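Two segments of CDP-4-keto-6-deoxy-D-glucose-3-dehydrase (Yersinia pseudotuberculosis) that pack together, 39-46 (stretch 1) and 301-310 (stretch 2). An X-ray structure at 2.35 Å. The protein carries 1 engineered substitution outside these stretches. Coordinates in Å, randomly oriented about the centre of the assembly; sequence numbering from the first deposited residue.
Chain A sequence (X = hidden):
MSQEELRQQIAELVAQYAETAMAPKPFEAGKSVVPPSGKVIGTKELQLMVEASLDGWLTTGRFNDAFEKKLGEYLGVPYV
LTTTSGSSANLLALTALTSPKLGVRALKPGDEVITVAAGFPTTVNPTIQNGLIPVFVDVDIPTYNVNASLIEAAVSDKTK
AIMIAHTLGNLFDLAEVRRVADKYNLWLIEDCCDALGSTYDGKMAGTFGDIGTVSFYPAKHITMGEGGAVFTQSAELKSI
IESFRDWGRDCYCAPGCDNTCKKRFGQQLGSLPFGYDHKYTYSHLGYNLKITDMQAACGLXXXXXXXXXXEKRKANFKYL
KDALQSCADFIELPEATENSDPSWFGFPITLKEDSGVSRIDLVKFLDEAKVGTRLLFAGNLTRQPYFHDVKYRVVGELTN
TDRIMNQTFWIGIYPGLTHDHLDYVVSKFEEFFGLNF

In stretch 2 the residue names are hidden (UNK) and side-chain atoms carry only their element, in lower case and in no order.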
# COMPACT_ATOMS: atom_id res chain seq x y z
N LYS A 39 14.83 -3.03 14.48
CA LYS A 39 13.67 -2.95 15.33
C LYS A 39 13.97 -3.45 16.73
O LYS A 39 14.82 -4.31 16.92
CB LYS A 39 12.51 -3.76 14.74
CG LYS A 39 12.76 -5.25 14.66
CD LYS A 39 11.75 -5.92 13.75
CE LYS A 39 11.92 -7.43 13.73
NZ LYS A 39 13.27 -7.84 13.26
N VAL A 40 13.26 -2.89 17.70
CA VAL A 40 13.39 -3.30 19.10
C VAL A 40 11.97 -3.62 19.58
O VAL A 40 11.23 -2.74 20.04
CB VAL A 40 14.00 -2.17 19.96
CG1 VAL A 40 14.03 -2.59 21.43
CG2 VAL A 40 15.42 -1.87 19.48
N ILE A 41 11.60 -4.89 19.46
CA ILE A 41 10.29 -5.36 19.87
C ILE A 41 10.40 -6.39 20.98
O ILE A 41 11.45 -7.00 21.17
CB ILE A 41 9.53 -6.01 18.69
CG1 ILE A 41 10.24 -7.30 18.26
CG2 ILE A 41 9.41 -5.03 17.54
CD1 ILE A 41 9.48 -8.15 17.28
N GLY A 42 9.30 -6.57 21.71
CA GLY A 42 9.30 -7.52 22.80
C GLY A 42 7.94 -8.13 23.09
O GLY A 42 7.06 -8.19 22.22
N THR A 43 7.78 -8.59 24.33
CA THR A 43 6.56 -9.23 24.80
C THR A 43 5.28 -8.51 24.38
O THR A 43 4.39 -9.11 23.78
CB THR A 43 6.58 -9.35 26.33
OG1 THR A 43 7.75 -10.08 26.73
CG2 THR A 43 5.34 -10.07 26.83
N LYS A 44 5.19 -7.22 24.69
CA LYS A 44 4.00 -6.45 24.35
C LYS A 44 3.64 -6.53 22.87
O LYS A 44 2.49 -6.80 22.52
CB LYS A 44 4.20 -5.00 24.77
CG LYS A 44 2.91 -4.19 24.84
CD LYS A 44 2.01 -4.69 25.96
CE LYS A 44 0.79 -3.78 26.14
NZ LYS A 44 0.04 -4.10 27.40
N GLU A 45 4.63 -6.30 21.99
CA GLU A 45 4.37 -6.34 20.56
C GLU A 45 3.80 -7.68 20.13
O GLU A 45 2.76 -7.73 19.48
CB GLU A 45 5.65 -6.08 19.75
CG GLU A 45 6.18 -4.64 19.80
CD GLU A 45 6.81 -4.30 21.13
OE1 GLU A 45 7.36 -5.21 21.77
OE2 GLU A 45 6.76 -3.12 21.54
N LEU A 46 4.47 -8.77 20.50
CA LEU A 46 3.99 -10.09 20.12
C LEU A 46 2.63 -10.41 20.71
O LEU A 46 1.82 -11.08 20.07
CB LEU A 46 4.99 -11.19 20.52
CG LEU A 46 6.24 -11.32 19.64
CD1 LEU A 46 7.22 -10.21 19.99
CD2 LEU A 46 6.88 -12.69 19.86
N UNK A 301 1.80 -1.27 20.57
CA UNK A 301 2.75 -1.69 21.60
C UNK A 301 3.98 -0.78 21.53
O UNK A 301 4.42 -0.23 22.55
c UNK A 301 3.16 -3.15 21.38
N UNK A 302 4.54 -0.65 20.33
CA UNK A 302 5.71 0.18 20.09
C UNK A 302 5.53 1.60 20.64
O UNK A 302 6.48 2.20 21.16
n UNK A 302 8.83 -0.86 17.21
c UNK A 302 7.99 -1.26 18.16
c UNK A 302 6.51 -1.00 17.91
c UNK A 302 6.01 0.28 18.58
o UNK A 302 8.37 -1.81 19.19
N UNK A 303 4.32 2.14 20.53
CA UNK A 303 4.06 3.49 21.01
C UNK A 303 4.38 3.70 22.49
O UNK A 303 4.62 4.82 22.93
c UNK A 303 3.10 5.76 19.19
c UNK A 303 0.82 4.76 19.24
c UNK A 303 2.31 4.48 19.37
c UNK A 303 2.60 3.88 20.75
N UNK A 304 4.38 2.62 23.27
CA UNK A 304 4.69 2.77 24.68
C UNK A 304 6.18 3.10 24.84
O UNK A 304 6.55 3.95 25.65
c UNK A 304 2.90 1.06 25.36
o UNK A 304 2.10 -1.19 25.47
c UNK A 304 4.37 1.47 25.43
o UNK A 304 2.91 -0.31 27.32
c UNK A 304 2.61 -0.24 26.10
N UNK A 305 7.01 2.46 24.02
CA UNK A 305 8.46 2.62 24.07
C UNK A 305 9.04 3.80 23.29
O UNK A 305 10.24 4.01 23.32
c UNK A 305 9.10 1.31 23.59
c UNK A 305 10.24 -3.09 24.09
n UNK A 305 11.39 -3.52 24.61
n UNK A 305 9.98 -1.79 24.04
n UNK A 305 9.36 -3.97 23.62
c UNK A 305 8.37 0.09 24.13
c UNK A 305 8.76 -1.22 23.48
N UNK A 306 8.19 4.58 22.62
CA UNK A 306 8.70 5.69 21.83
C UNK A 306 9.48 6.74 22.61
O UNK A 306 10.53 7.20 22.15
c UNK A 306 8.12 7.52 20.19
c UNK A 306 9.09 7.06 19.12
c UNK A 306 7.55 6.39 21.05
c UNK A 306 6.52 6.94 22.02
N UNK A 307 8.99 7.13 23.79
CA UNK A 307 9.69 8.14 24.58
C UNK A 307 11.06 7.62 25.01
O UNK A 307 12.04 8.35 25.02
c UNK A 307 7.60 9.31 25.40
c UNK A 307 6.80 9.79 26.60
o UNK A 307 6.72 11.03 26.80
c UNK A 307 8.85 8.53 25.79
o UNK A 307 6.25 8.94 27.33
N UNK A 308 11.11 6.34 25.35
CA UNK A 308 12.34 5.69 25.75
C UNK A 308 13.30 5.75 24.56
O UNK A 308 14.43 6.25 24.66
c UNK A 308 13.19 1.98 26.11
c UNK A 308 13.26 3.44 26.55
o UNK A 308 14.22 1.44 25.65
c UNK A 308 12.05 4.23 26.11
o UNK A 308 12.10 1.38 26.23
N UNK A 309 12.82 5.25 23.42
CA UNK A 309 13.59 5.23 22.18
C UNK A 309 14.17 6.59 21.81
O UNK A 309 15.36 6.70 21.52
c UNK A 309 11.39 2.72 20.33
c UNK A 309 12.73 4.72 21.03
c UNK A 309 13.13 2.41 21.94
c UNK A 309 11.85 0.51 21.18
c UNK A 309 11.11 1.36 20.35
c UNK A 309 12.86 1.04 21.97
c UNK A 309 12.40 3.26 21.11
N UNK A 310 13.34 7.62 21.80
CA UNK A 310 13.78 8.97 21.46
C UNK A 310 14.90 9.45 22.38
O UNK A 310 15.88 10.04 21.94
c UNK A 310 13.11 11.38 21.19
c UNK A 310 12.62 9.98 21.52
c UNK A 310 11.52 9.55 20.56

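Position 301 carries a single side-chain carbon. This CB points toward stretch 1 and lies 3.5 Å from the CA of Glu 45 and 3.6 Å from the CG of Lys 44 (CA of Glu 45 to CA of 301, 5.0 Å). One carbon and nothing more makes it Ala 301.

At position 302 an unbranched run of three carbons ends in one oxygen and one nitrogen, a terminal amide, and its end swings nearer to Val 40, Ile 41 and Glu 45 than its sideways CB would suggest. This is Gln 302. Its amide is probably turned over in the model, so the atom labelled OE1, 3.1 Å from both the O of Val 40 and the OE2 of Glu 45, is not assigned a bonding role.

Position 303 has four carbons forked at the second and points away from stretch 1, touching nothing there: Leu 303.

Position 304 has three carbons, the third bearing two oxygens, and reaches the last carbon of the Lys 44 side chain. It is Glu 304, with OE2 3.0 Å from the CE of Lys 44 and 4.1 Å from its NZ, opposite charges near each other but beyond a salt bridge.

Position 305 shows three carbons, a nitrogen, then a carbon with two more nitrogens, a guanidinium group set against Val 40, Gly 42 and Glu 45. Arg 305 places NH1 3.0 Å from the OE1 of Glu 45 in a salt bridge, near the guanidinium plane, while the O of Val 40 lies over one face. A weak hydrogen bond runs from NH1 to the OE2 of Glu 45 (3.4 Å).

Position 306, four carbons forked at the first with one arm two carbons long, is Ile 306; position 307, three carbons ending in two oxygens, is Glu 307. Both are out of reach. Position 308 repeats the carboxylate pattern and points toward stretch 1 without contact: Glu 308.

Position 309 has one carbon leading to a six-carbon ring that meets Val 40. In Phe 309, CZ lies 3.6 Å from the CB of Val 40, whose O sits at the ring edge. Position 310, one carbon bearing two, is Val 310.

Glu 45 supplies the charged pairing of the contact: it accepts a very short hydrogen bond from the N of Gly 42 to its OE1 (2.4 Å) and pairs with Arg 305. At Ala 301 the backbones come close, and Phe 309 adds apolar packing against Val 40.

Stretch 2 (301-310) AQLERIEEFV
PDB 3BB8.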